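Local coordinates for lyase/mutase (Burkholderia cenocepacia, PDB 4LSB), which belongs to the phosphoenolpyruvate phosphomutase family of TIM-barrel enzymes and carries a bound magnesium ion, at residues Glu20-Leu25 and Gly118-Ser123; Ala59-Ser64 and Arg74-Asp79; Ala180-Tyr185 and Arg209-Pro214. One frame throughout, in Å; residues are numbered along the deposited sequence.

Contact 1: Glu20-Leu25 and Gly118-Ser123; sequences EAFRAL and GAVGGS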
ATOM      1  N   GLU B  20      11.267 -26.123  -2.292  1.00 20.94           N
ATOM      2  CA  GLU B  20      11.542 -27.148  -1.302  1.00 24.12           C
ATOM      3  C   GLU B  20      11.386 -26.642   0.108  1.00 21.49           C
ATOM      4  O   GLU B  20      10.858 -27.368   0.969  1.00 23.10           O
ATOM      5  CB  GLU B  20      12.960 -27.722  -1.454  1.00 28.11           C
ATOM      6  CG  GLU B  20      13.252 -28.825  -0.432  1.00 31.64           C
ATOM      7  CD  GLU B  20      12.258 -30.001  -0.428  1.00 33.95           C
ATOM      8  OE1 GLU B  20      11.771 -30.434  -1.506  1.00 37.24           O
ATOM      9  OE2 GLU B  20      11.954 -30.502   0.690  1.00 39.64           O
ATOM     10  N   ALA B  21      11.883 -25.454   0.374  1.00 20.29           N
ATOM     11  CA  ALA B  21      11.696 -24.865   1.693  1.00 19.89           C
ATOM     12  C   ALA B  21      10.187 -24.750   2.037  1.00 19.56           C
ATOM     13  O   ALA B  21       9.728 -25.042   3.162  1.00 18.38           O
ATOM     14  CB  ALA B  21      12.398 -23.522   1.764  1.00 19.93           C
ATOM     15  N   PHE B  22       9.396 -24.352   1.046  1.00 19.56           N
ATOM     16  CA  PHE B  22       7.962 -24.161   1.251  1.00 16.94           C
ATOM     17  C   PHE B  22       7.276 -25.487   1.542  1.00 19.15           C
ATOM     18  O   PHE B  22       6.470 -25.571   2.471  1.00 17.06           O
ATOM     19  CB  PHE B  22       7.325 -23.502   0.051  1.00 16.25           C
ATOM     20  CG  PHE B  22       5.912 -23.064   0.300  1.00 14.57           C
ATOM     21  CD1 PHE B  22       5.605 -22.228   1.369  1.00 14.32           C
ATOM     22  CD2 PHE B  22       4.905 -23.468  -0.516  1.00 14.78           C
ATOM     23  CE1 PHE B  22       4.283 -21.799   1.587  1.00 14.49           C
ATOM     24  CE2 PHE B  22       3.593 -23.039  -0.310  1.00 14.63           C
ATOM     25  CZ  PHE B  22       3.295 -22.212   0.745  1.00 14.39           C
ATOM     26  N   ARG B  23       7.577 -26.522   0.750  1.00 20.18           N
ATOM     27  CA  ARG B  23       6.966 -27.830   0.962  1.00 23.39           C
ATOM     28  C   ARG B  23       7.318 -28.342   2.387  1.00 23.89           C
ATOM     29  O   ARG B  23       6.449 -28.854   3.075  1.00 23.23           O
ATOM     30  CB  ARG B  23       7.426 -28.847  -0.115  1.00 26.78           C
ATOM     31  CG  ARG B  23       6.765 -30.232  -0.020  1.00 31.51           C
ATOM     32  CD  ARG B  23       7.657 -31.364  -0.597  1.00 36.08           C
ATOM     33  NE  ARG B  23       8.887 -31.500   0.204  1.00 44.07           N
ATOM     34  CZ  ARG B  23       9.006 -32.176   1.363  1.00 47.04           C
ATOM     35  NH1 ARG B  23       7.985 -32.860   1.891  1.00 46.89           N
ATOM     36  NH2 ARG B  23      10.171 -32.175   2.003  1.00 47.08           N
ATOM     37  N   ALA B  24       8.583 -28.164   2.787  1.00 22.65           N
ATOM     38  CA  ALA B  24       9.094 -28.571   4.099  1.00 24.30           C
ATOM     39  C   ALA B  24       8.395 -27.888   5.285  1.00 23.69           C
ATOM     40  O   ALA B  24       8.270 -28.507   6.352  1.00 23.66           O
ATOM     41  CB  ALA B  24      10.594 -28.344   4.188  1.00 24.98           C
ATOM     42  N   LEU B  25       7.982 -26.627   5.118  1.00 21.58           N
ATOM     43  CA  LEU B  25       7.202 -25.927   6.163  1.00 19.83           C
ATOM     44  C   LEU B  25       5.992 -26.713   6.500  1.00 17.66           C
ATOM     45  O   LEU B  25       5.579 -26.695   7.657  1.00 16.78           O
ATOM     46  CB  LEU B  25       6.739 -24.509   5.754  1.00 19.11           C
ATOM     47  CG  LEU B  25       7.849 -23.528   5.552  1.00 18.66           C
ATOM     48  CD1 LEU B  25       7.443 -22.207   4.955  1.00 17.82           C
ATOM     49  CD2 LEU B  25       8.576 -23.345   6.890  1.00 19.59           C
ATOM     50  N   GLY B 118       7.030 -16.978 -10.704  1.00 18.01           N
ATOM     51  CA  GLY B 118       7.903 -17.221  -9.601  1.00 17.41           C
ATOM     52  C   GLY B 118       7.293 -17.826  -8.357  1.00 16.05           C
ATOM     53  O   GLY B 118       7.987 -18.104  -7.377  1.00 15.10           O
ATOM     54  N   ALA B 119       5.991 -18.054  -8.389  1.00 15.09           N
ATOM     55  CA  ALA B 119       5.323 -18.697  -7.269  1.00 15.19           C
ATOM     56  C   ALA B 119       5.743 -20.168  -7.140  1.00 15.71           C
ATOM     57  O   ALA B 119       5.980 -20.861  -8.123  1.00 15.53           O
ATOM     58  CB  ALA B 119       3.815 -18.565  -7.398  1.00 14.98           C
ATOM     59  N   VAL B 120       5.799 -20.636  -5.902  1.00 15.41           N
ATOM     60  CA  VAL B 120       6.064 -22.038  -5.658  1.00 14.97           C
ATOM     61  C   VAL B 120       4.857 -22.748  -5.097  1.00 14.16           C
ATOM     62  O   VAL B 120       4.898 -23.913  -4.729  1.00 14.08           O
ATOM     63  CB  VAL B 120       7.259 -22.244  -4.759  1.00 15.27           C
ATOM     64  CG1 VAL B 120       8.538 -21.864  -5.460  1.00 15.74           C
ATOM     65  CG2 VAL B 120       7.112 -21.482  -3.449  1.00 15.58           C
ATOM     66  N   GLY B 121       3.758 -22.042  -4.992  1.00 13.89           N
ATOM     67  CA  GLY B 121       2.511 -22.645  -4.639  1.00 13.64           C
ATOM     68  C   GLY B 121       1.376 -21.724  -5.036  1.00 13.98           C
ATOM     69  O   GLY B 121       1.569 -20.550  -5.398  1.00 13.43           O
ATOM     70  N   GLY B 122       0.187 -22.240  -4.957  1.00 15.26           N
ATOM     71  CA  GLY B 122      -1.008 -21.388  -5.165  1.00 15.73           C
ATOM     72  C   GLY B 122      -2.309 -22.106  -4.907  1.00 16.01           C
ATOM     73  O   GLY B 122      -2.313 -23.320  -4.798  1.00 18.10           O
ATOM     74  N   SER B 123      -3.402 -21.326  -4.839  1.00 15.97           N
ATOM     75  CA  SER B 123      -4.747 -21.788  -4.534  1.00 16.04           C
ATOM     76  C   SER B 123      -5.710 -21.695  -5.714  1.00 16.18           C
ATOM     77  O   SER B 123      -5.754 -20.680  -6.420  1.00 16.26           O
ATOM     78  CB  SER B 123      -5.374 -20.982  -3.371  1.00 15.81           C
ATOM     79  OG  SER B 123      -5.509 -19.572  -3.612  1.00 16.86           O
TER
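Phe22 and Val120 meet here as an example of how one aromatic side chain can join a helix to the backbone leading into a buried strand. The nearest backbone positions, Phe22 CA and Val120 CA, stay 7.5 Å apart, and the side chains fill the interval. Phe22 sets its CG anti to the backbone N (chi1 -170°), which sends the ring out from the helix axis. Its stem does the closest touching: CB lies 4.0 Å from Val120 CG2, and the same methyl is 4.2 Å from Phe22 CD2. With CG1 of Val120 anti to the carbonyl carbon (chi1 -69°), the other methyl, CG2, stands between the backbone N and the carbonyl carbon and is the one that meets Phe22. Farther along the ring, Phe22 CE2 comes within 4.5 Å of Gly121 CA, where the strand presents bare backbone. No hydrogen bond joins the two segments; the contact is apolar and buried.

The polar side of the helix is exposed and organised separately. Arg23 holds Glu20 side-on, NE and NH2 both reaching OE2. The shorter bond, Arg23 NH2 to Glu20 OE2 at 2.8 Å, uses the syn lone pair and is nearly straight, whereas NE meets OE2 from 30° out of the carboxylate plane in a more bent bond.

His26 lies edge-to-face with the Phe22 ring and also bonds to the Phe22 carbonyl. The ring reaches Ser93, Thr160 and Gly121 near the N-terminal ends of TIM-barrel strands 92-95, 160-164 and 121-125, and touches Ile34 of strand 32-34.

Contact 2: Ala59-Ser64 and Arg74-Asp79; sequences AGYAFS and RDAMLD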
ATOM      1  N   ALA B  59      -7.770  -9.765  -2.258  1.00 20.30           N
ATOM      2  CA  ALA B  59      -8.511  -8.697  -1.592  1.00 20.40           C
ATOM      3  C   ALA B  59      -7.657  -7.485  -1.247  1.00 21.99           C
ATOM      4  O   ALA B  59      -8.077  -6.335  -1.495  1.00 20.27           O
ATOM      5  CB  ALA B  59      -9.137  -9.189  -0.310  1.00 21.76           C
ATOM      6  N   GLY B  60      -6.484  -7.745  -0.653  1.00 20.28           N
ATOM      7  CA  GLY B  60      -5.534  -6.667  -0.300  1.00 20.11           C
ATOM      8  C   GLY B  60      -5.064  -5.924  -1.523  1.00 19.79           C
ATOM      9  O   GLY B  60      -4.975  -4.672  -1.563  1.00 18.68           O
ATOM     10  N   TYR B  61      -4.805  -6.696  -2.578  1.00 19.49           N
ATOM     11  CA  TYR B  61      -4.387  -6.124  -3.829  1.00 20.62           C
ATOM     12  C   TYR B  61      -5.441  -5.203  -4.393  1.00 20.55           C
ATOM     13  O   TYR B  61      -5.117  -4.104  -4.817  1.00 20.04           O
ATOM     14  CB  TYR B  61      -4.034  -7.221  -4.857  1.00 22.74           C
ATOM     15  CG  TYR B  61      -3.672  -6.694  -6.245  1.00 24.19           C
ATOM     16  CD1 TYR B  61      -2.387  -6.310  -6.536  1.00 25.38           C
ATOM     17  CD2 TYR B  61      -4.637  -6.576  -7.252  1.00 27.44           C
ATOM     18  CE1 TYR B  61      -2.042  -5.829  -7.790  1.00 26.87           C
ATOM     19  CE2 TYR B  61      -4.309  -6.073  -8.507  1.00 27.87           C
ATOM     20  CZ  TYR B  61      -3.002  -5.712  -8.771  1.00 29.67           C
ATOM     21  OH  TYR B  61      -2.644  -5.235 -10.030  1.00 32.08           O
ATOM     22  N   ALA B  62      -6.686  -5.671  -4.399  1.00 20.54           N
ATOM     23  CA  ALA B  62      -7.804  -4.903  -4.883  1.00 20.27           C
ATOM     24  C   ALA B  62      -7.958  -3.627  -4.097  1.00 20.18           C
ATOM     25  O   ALA B  62      -8.080  -2.588  -4.717  1.00 19.70           O
ATOM     26  CB  ALA B  62      -9.080  -5.720  -4.833  1.00 20.02           C
ATOM     27  N   PHE B  63      -7.964  -3.692  -2.758  1.00 19.64           N
ATOM     28  CA  PHE B  63      -8.102  -2.492  -1.942  1.00 19.21           C
ATOM     29  C   PHE B  63      -7.031  -1.450  -2.281  1.00 18.92           C
ATOM     30  O   PHE B  63      -7.353  -0.245  -2.356  1.00 19.19           O
ATOM     31  CB  PHE B  63      -8.079  -2.791  -0.427  1.00 19.55           C
ATOM     32  CG  PHE B  63      -9.081  -3.832   0.006  1.00 20.74           C
ATOM     33  CD1 PHE B  63     -10.272  -4.014  -0.700  1.00 21.09           C
ATOM     34  CD2 PHE B  63      -8.836  -4.621   1.110  1.00 21.11           C
ATOM     35  CE1 PHE B  63     -11.169  -4.986  -0.292  1.00 22.38           C
ATOM     36  CE2 PHE B  63      -9.703  -5.605   1.499  1.00 22.33           C
ATOM     37  CZ  PHE B  63     -10.892  -5.774   0.782  1.00 22.53           C
ATOM     38  N   SER B  64      -5.812  -1.893  -2.560  1.00 19.46           N
ATOM     39  CA  SER B  64      -4.748  -0.949  -2.942  1.00 20.23           C
ATOM     40  C   SER B  64      -5.091  -0.220  -4.226  1.00 20.82           C
ATOM     41  O   SER B  64      -4.704   0.932  -4.424  1.00 18.94           O
ATOM     42  CB  SER B  64      -3.362  -1.620  -3.044  1.00 20.86           C
ATOM     43  OG  SER B  64      -3.185  -2.349  -4.265  1.00 21.19           O
ATOM     44  N   ARG B  74      -6.138 -11.867 -14.556  1.00 26.29           N
ATOM     45  CA  ARG B  74      -4.997 -12.796 -14.445  1.00 26.06           C
ATOM     46  C   ARG B  74      -3.645 -12.107 -14.719  1.00 25.76           C
ATOM     47  O   ARG B  74      -2.656 -12.334 -13.993  1.00 23.66           O
ATOM     48  CB  ARG B  74      -5.167 -14.032 -15.327  1.00 25.39           C
ATOM     49  CG  ARG B  74      -4.088 -15.063 -15.086  1.00 26.13           C
ATOM     50  CD  ARG B  74      -4.349 -16.405 -15.760  1.00 26.39           C
ATOM     51  NE  ARG B  74      -4.326 -16.335 -17.212  1.00 27.67           N
ATOM     52  CZ  ARG B  74      -4.509 -17.376 -18.033  1.00 29.23           C
ATOM     53  NH1 ARG B  74      -4.742 -18.593 -17.578  1.00 29.32           N
ATOM     54  NH2 ARG B  74      -4.446 -17.192 -19.352  1.00 30.77           N
ATOM     55  N   ASP B  75      -3.571 -11.258 -15.739  1.00 26.19           N
ATOM     56  CA  ASP B  75      -2.253 -10.717 -16.099  1.00 28.05           C
ATOM     57  C   ASP B  75      -1.755  -9.785 -14.978  1.00 25.84           C
ATOM     58  O   ASP B  75      -0.568  -9.745 -14.655  1.00 23.13           O
ATOM     59  CB  ASP B  75      -2.268 -10.002 -17.461  1.00 29.15           C
ATOM     60  CG  ASP B  75      -2.162 -10.986 -18.648  1.00 35.02           C
ATOM     61  OD1 ASP B  75      -1.841 -12.183 -18.437  1.00 38.06           O
ATOM     62  OD2 ASP B  75      -2.369 -10.566 -19.816  1.00 35.07           O
ATOM     63  N   ALA B  76      -2.698  -9.037 -14.412  1.00 27.13           N
ATOM     64  CA  ALA B  76      -2.455  -8.122 -13.308  1.00 26.30           C
ATOM     65  C   ALA B  76      -1.919  -8.934 -12.121  1.00 23.83           C
ATOM     66  O   ALA B  76      -0.895  -8.590 -11.520  1.00 23.02           O
ATOM     67  CB  ALA B  76      -3.765  -7.386 -12.926  1.00 26.35           C
ATOM     68  N   MET B  77      -2.554 -10.059 -11.851  1.00 23.95           N
ATOM     69  CA  MET B  77      -2.093 -10.937 -10.742  1.00 24.95           C
ATOM     70  C   MET B  77      -0.704 -11.532 -11.008  1.00 23.02           C
ATOM     71  O   MET B  77       0.142 -11.615 -10.126  1.00 18.86           O
ATOM     72  CB  MET B  77      -3.092 -12.062 -10.457  1.00 27.12           C
ATOM     73  CG  MET B  77      -2.915 -12.694  -9.090  1.00 32.03           C
ATOM     74  SD  MET B  77      -3.014 -11.457  -7.735  1.00 38.50           S
ATOM     75  CE  MET B  77      -4.755 -11.048  -7.733  1.00 38.98           C
ATOM     76  N   LEU B  78      -0.461 -11.932 -12.241  1.00 21.71           N
ATOM     77  CA  LEU B  78       0.841 -12.499 -12.575  1.00 21.35           C
ATOM     78  C   LEU B  78       1.962 -11.483 -12.368  1.00 19.90           C
ATOM     79  O   LEU B  78       3.028 -11.818 -11.853  1.00 19.56           O
ATOM     80  CB  LEU B  78       0.846 -13.066 -13.996  1.00 21.91           C
ATOM     81  CG  LEU B  78      -0.034 -14.306 -14.222  1.00 23.05           C
ATOM     82  CD1 LEU B  78      -0.003 -14.643 -15.717  1.00 24.78           C
ATOM     83  CD2 LEU B  78       0.466 -15.505 -13.438  1.00 22.59           C
ATOM     84  N   ASP B  79       1.741 -10.237 -12.795  1.00 20.82           N
ATOM     85  CA  ASP B  79       2.680  -9.173 -12.518  1.00 21.17           C
ATOM     86  C   ASP B  79       2.891  -8.993 -11.005  1.00 20.83           C
ATOM     87  O   ASP B  79       4.037  -8.806 -10.562  1.00 20.08           O
ATOM     88  CB  ASP B  79       2.228  -7.832 -13.144  1.00 22.67           C
ATOM     89  CG  ASP B  79       2.370  -7.813 -14.660  1.00 25.65           C
ATOM     90  OD1 ASP B  79       3.209  -8.548 -15.214  1.00 25.88           O
ATOM     91  OD2 ASP B  79       1.624  -7.045 -15.301  1.00 26.22           O
TER
HETATM   92  O   HOH W   1      -0.401  -6.104 -11.205  1.00 30.45           O
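Tyr61 and Ala76 illustrate how a tyrosine can bridge two helices by direct packing and through a water. The water-mediated link is short: one water lies 2.7 Å from Tyr61 OH and donates to Ala76 O at 2.6 Å, tying the phenol to the backbone of helix 74-88.

Direct van der Waals contact adds to the bridge: Ala76 CB lies 3.8 Å from Tyr61 OH, and the one apolar pair is Tyr61 CD2 with Met77 CE at 4.5 Å. Tyr61 spans the gap because its CG is anti to the backbone N (chi1 176°), directing the ring out from its helix.

The third kind is a Met-aromatic contact. Met77 SD stands above the ring face, 5.3 Å from the Tyr61 centroid and 18° off its normal, a rather distant arrangement.

Within helix 58-64 the Ser64 hydroxyl donates to Tyr61 O at 2.7 Å from OG, adding a side-chain bond to the last turn.

His80, one turn on from Ala76, meets the Tyr61 ring with inclined planes. Behind helix 58-64, Phe63 packs on helix 244-263 and on Ile278 of the second subunit, while Arg74 and Leu78 lay helix 74-88 against helix 104-116.

Contact 3: Ala180-Tyr185 and Arg209-Pro214; sequences ARLVAY and RAVGAP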
ATOM      1  N   ALA B 180     -16.300 -33.263   2.260  1.00 23.26           N
ATOM      2  CA  ALA B 180     -16.281 -34.241   1.179  1.00 23.72           C
ATOM      3  C   ALA B 180     -15.546 -33.667  -0.005  1.00 23.09           C
ATOM      4  O   ALA B 180     -14.771 -34.339  -0.644  1.00 22.94           O
ATOM      5  CB  ALA B 180     -17.680 -34.658   0.790  1.00 24.60           C
ATOM      6  N   ARG B 181     -15.814 -32.415  -0.330  1.00 26.80           N
ATOM      7  CA  ARG B 181     -15.076 -31.726  -1.424  1.00 23.89           C
ATOM      8  C   ARG B 181     -13.566 -31.721  -1.158  1.00 22.92           C
ATOM      9  O   ARG B 181     -12.733 -32.056  -2.038  1.00 23.52           O
ATOM     10  CB  ARG B 181     -15.600 -30.307  -1.556  1.00 25.34           C
ATOM     11  CG  ARG B 181     -16.969 -30.238  -2.256  1.00 26.82           C
ATOM     12  CD  ARG B 181     -17.491 -28.805  -2.324  1.00 27.93           C
ATOM     13  NE  ARG B 181     -18.722 -28.777  -3.122  1.00 29.66           N
ATOM     14  CZ  ARG B 181     -18.783 -28.742  -4.451  1.00 31.81           C
ATOM     15  NH1 ARG B 181     -17.683 -28.683  -5.191  1.00 33.27           N
ATOM     16  NH2 ARG B 181     -19.965 -28.738  -5.051  1.00 31.84           N
ATOM     17  N   LEU B 182     -13.189 -31.355   0.065  1.00 20.77           N
ATOM     18  CA  LEU B 182     -11.766 -31.240   0.390  1.00 19.51           C
ATOM     19  C   LEU B 182     -11.108 -32.570   0.282  1.00 19.17           C
ATOM     20  O   LEU B 182      -9.994 -32.673  -0.189  1.00 18.66           O
ATOM     21  CB  LEU B 182     -11.483 -30.661   1.776  1.00 18.19           C
ATOM     22  CG  LEU B 182     -11.892 -29.219   1.994  1.00 18.96           C
ATOM     23  CD1 LEU B 182     -11.547 -28.813   3.425  1.00 18.86           C
ATOM     24  CD2 LEU B 182     -11.197 -28.289   1.024  1.00 19.66           C
ATOM     25  N   VAL B 183     -11.790 -33.602   0.757  1.00 19.99           N
ATOM     26  CA  VAL B 183     -11.268 -34.960   0.629  1.00 19.69           C
ATOM     27  C   VAL B 183     -11.131 -35.368  -0.873  1.00 20.75           C
ATOM     28  O   VAL B 183     -10.179 -36.018  -1.283  1.00 19.95           O
ATOM     29  CB  VAL B 183     -12.211 -35.948   1.358  1.00 21.55           C
ATOM     30  CG1 VAL B 183     -11.892 -37.384   0.967  1.00 22.33           C
ATOM     31  CG2 VAL B 183     -12.102 -35.750   2.854  1.00 21.43           C
ATOM     32  N   ALA B 184     -12.076 -34.937  -1.675  1.00 21.24           N
ATOM     33  CA  ALA B 184     -12.046 -35.277  -3.097  1.00 22.33           C
ATOM     34  C   ALA B 184     -10.897 -34.535  -3.814  1.00 21.42           C
ATOM     35  O   ALA B 184     -10.253 -35.088  -4.714  1.00 19.77           O
ATOM     36  CB  ALA B 184     -13.363 -34.960  -3.744  1.00 21.77           C
ATOM     37  N   TYR B 185     -10.681 -33.296  -3.414  1.00 20.70           N
ATOM     38  CA  TYR B 185      -9.570 -32.501  -3.913  1.00 20.42           C
ATOM     39  C   TYR B 185      -8.214 -33.106  -3.479  1.00 19.99           C
ATOM     40  O   TYR B 185      -7.293 -33.166  -4.277  1.00 19.78           O
ATOM     41  CB  TYR B 185      -9.706 -31.037  -3.454  1.00 20.82           C
ATOM     42  CG  TYR B 185     -11.017 -30.323  -3.793  1.00 21.55           C
ATOM     43  CD1 TYR B 185     -11.897 -30.822  -4.781  1.00 22.80           C
ATOM     44  CD2 TYR B 185     -11.382 -29.142  -3.150  1.00 21.56           C
ATOM     45  CE1 TYR B 185     -13.097 -30.168  -5.099  1.00 23.34           C
ATOM     46  CE2 TYR B 185     -12.552 -28.480  -3.477  1.00 22.21           C
ATOM     47  CZ  TYR B 185     -13.416 -29.000  -4.466  1.00 23.11           C
ATOM     48  OH  TYR B 185     -14.609 -28.378  -4.760  1.00 24.83           O
ATOM     49  N   ARG B 209      -8.961 -33.857  10.901  1.00 18.77           N
ATOM     50  CA  ARG B 209      -8.988 -35.319  11.081  1.00 21.00           C
ATOM     51  C   ARG B 209      -9.398 -36.077   9.805  1.00 21.31           C
ATOM     52  O   ARG B 209      -8.763 -37.084   9.421  1.00 22.02           O
ATOM     53  CB  ARG B 209      -9.923 -35.719  12.245  1.00 23.02           C
ATOM     54  CG  ARG B 209      -9.584 -37.080  12.871  1.00 25.75           C
ATOM     55  CD  ARG B 209     -10.558 -37.420  14.029  1.00 27.00           C
ATOM     56  NE  ARG B 209     -11.865 -37.561  13.417  1.00 29.05           N
ATOM     57  CZ  ARG B 209     -12.319 -38.675  12.846  1.00 31.80           C
ATOM     58  NH1 ARG B 209     -11.622 -39.818  12.902  1.00 31.87           N
ATOM     59  NH2 ARG B 209     -13.501 -38.665  12.261  1.00 34.46           N
ATOM     60  N   ALA B 210     -10.470 -35.628   9.181  1.00 20.55           N
ATOM     61  CA  ALA B 210     -10.958 -36.255   7.945  1.00 21.65           C
ATOM     62  C   ALA B 210     -10.014 -36.075   6.750  1.00 20.55           C
ATOM     63  O   ALA B 210      -9.910 -36.945   5.925  1.00 19.64           O
ATOM     64  CB  ALA B 210     -12.317 -35.695   7.552  1.00 22.23           C
ATOM     65  N   VAL B 211      -9.391 -34.919   6.629  1.00 20.30           N
ATOM     66  CA  VAL B 211      -8.538 -34.630   5.481  1.00 19.30           C
ATOM     67  C   VAL B 211      -7.155 -35.292   5.630  1.00 20.60           C
ATOM     68  O   VAL B 211      -6.649 -35.861   4.674  1.00 19.83           O
ATOM     69  CB  VAL B 211      -8.448 -33.121   5.279  1.00 19.65           C
ATOM     70  CG1 VAL B 211      -7.311 -32.755   4.347  1.00 19.29           C
ATOM     71  CG2 VAL B 211      -9.722 -32.600   4.735  1.00 19.66           C
ATOM     72  N   GLY B 212      -6.572 -35.231   6.833  1.00 20.79           N
ATOM     73  CA  GLY B 212      -5.268 -35.823   7.106  1.00 22.52           C
ATOM     74  C   GLY B 212      -4.084 -35.012   6.534  1.00 21.63           C
ATOM     75  O   GLY B 212      -3.164 -34.654   7.244  1.00 23.72           O
ATOM     76  N   ALA B 213      -4.121 -34.744   5.241  1.00 21.10           N
ATOM     77  CA  ALA B 213      -3.139 -33.885   4.563  1.00 19.30           C
ATOM     78  C   ALA B 213      -3.205 -32.465   5.164  1.00 17.87           C
ATOM     79  O   ALA B 213      -4.152 -32.143   5.872  1.00 19.34           O
ATOM     80  CB  ALA B 213      -3.474 -33.858   3.081  1.00 18.56           C
ATOM     81  N   PRO B 214      -2.209 -31.624   4.893  1.00 16.80           N
ATOM     82  CA  PRO B 214      -2.190 -30.297   5.500  1.00 15.51           C
ATOM     83  C   PRO B 214      -3.447 -29.477   5.236  1.00 14.86           C
ATOM     84  O   PRO B 214      -3.911 -29.385   4.099  1.00 15.26           O
ATOM     85  CB  PRO B 214      -1.003 -29.640   4.842  1.00 14.95           C
ATOM     86  CG  PRO B 214      -0.041 -30.794   4.611  1.00 17.26           C
ATOM     87  CD  PRO B 214      -0.967 -31.868   4.122  1.00 17.04           C
TER
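Leu182 and Val183 meet Val211 in an apolar helix-to-helix contact on the outside of the barrel, joining helix 175-187 to the C-terminal turn of helix 201-211, its next helix along the chain. Val183 CA and Val211 CA are only 5.6 Å apart, close enough for short side chains to complete the interface. Val211 CG2 is the shared methyl: it touches Leu182 CB at 4.0 Å and Val183 CG2 at 4.4 Å. Placed anti to its carbonyl carbon and beside its backbone N, Val183 CG2 also packs against the backbone, 4.0 Å from Ala210 O.

In a TIM barrel, helices alternate with parallel strands and form the outer layer; here strand 192-194 separates the two helices in sequence and lies beneath them, with Leu193 receiving both Leu182 and Val211. Past Val211, Gly212 leaves the helical conformation with positive phi, and the chain turns through Ala213 into strand 215-218. The Val211 carbonyl accepts a hydrogen bond from Arg186 NH1, a further link between the helices.

On the flank toward helix 138-153 a buried polar pair sits beside apolar packing of Ala184 on Val142. Arg181 NH1 donates to Tyr185 OH at 3.1 Å, the hydroxyl lying in the guanidinium plane, and Arg181 NE forms a salt bridge with Asp177 within helix 175-187.

The three contacts lie at different places round one barrel. Contact 1 lies by the N-terminal ends of the strands, while contacts 2 and 3 join helices on opposite sides of the chain's centre, their own centres about 29 Å apart. Contact 1 is about 19 Å from each of the others between centres, and no two of the three touch. Along the chain, contact 2 is nested inside the loop that contact 1 closes, whereas contact 3 opens afterwards. Contact 2 belongs to the metal's surroundings: the Met77 side chain is about 7 Å from the magnesium ion, which Ser58, immediately before the segment 59-64, and Glu97 bind.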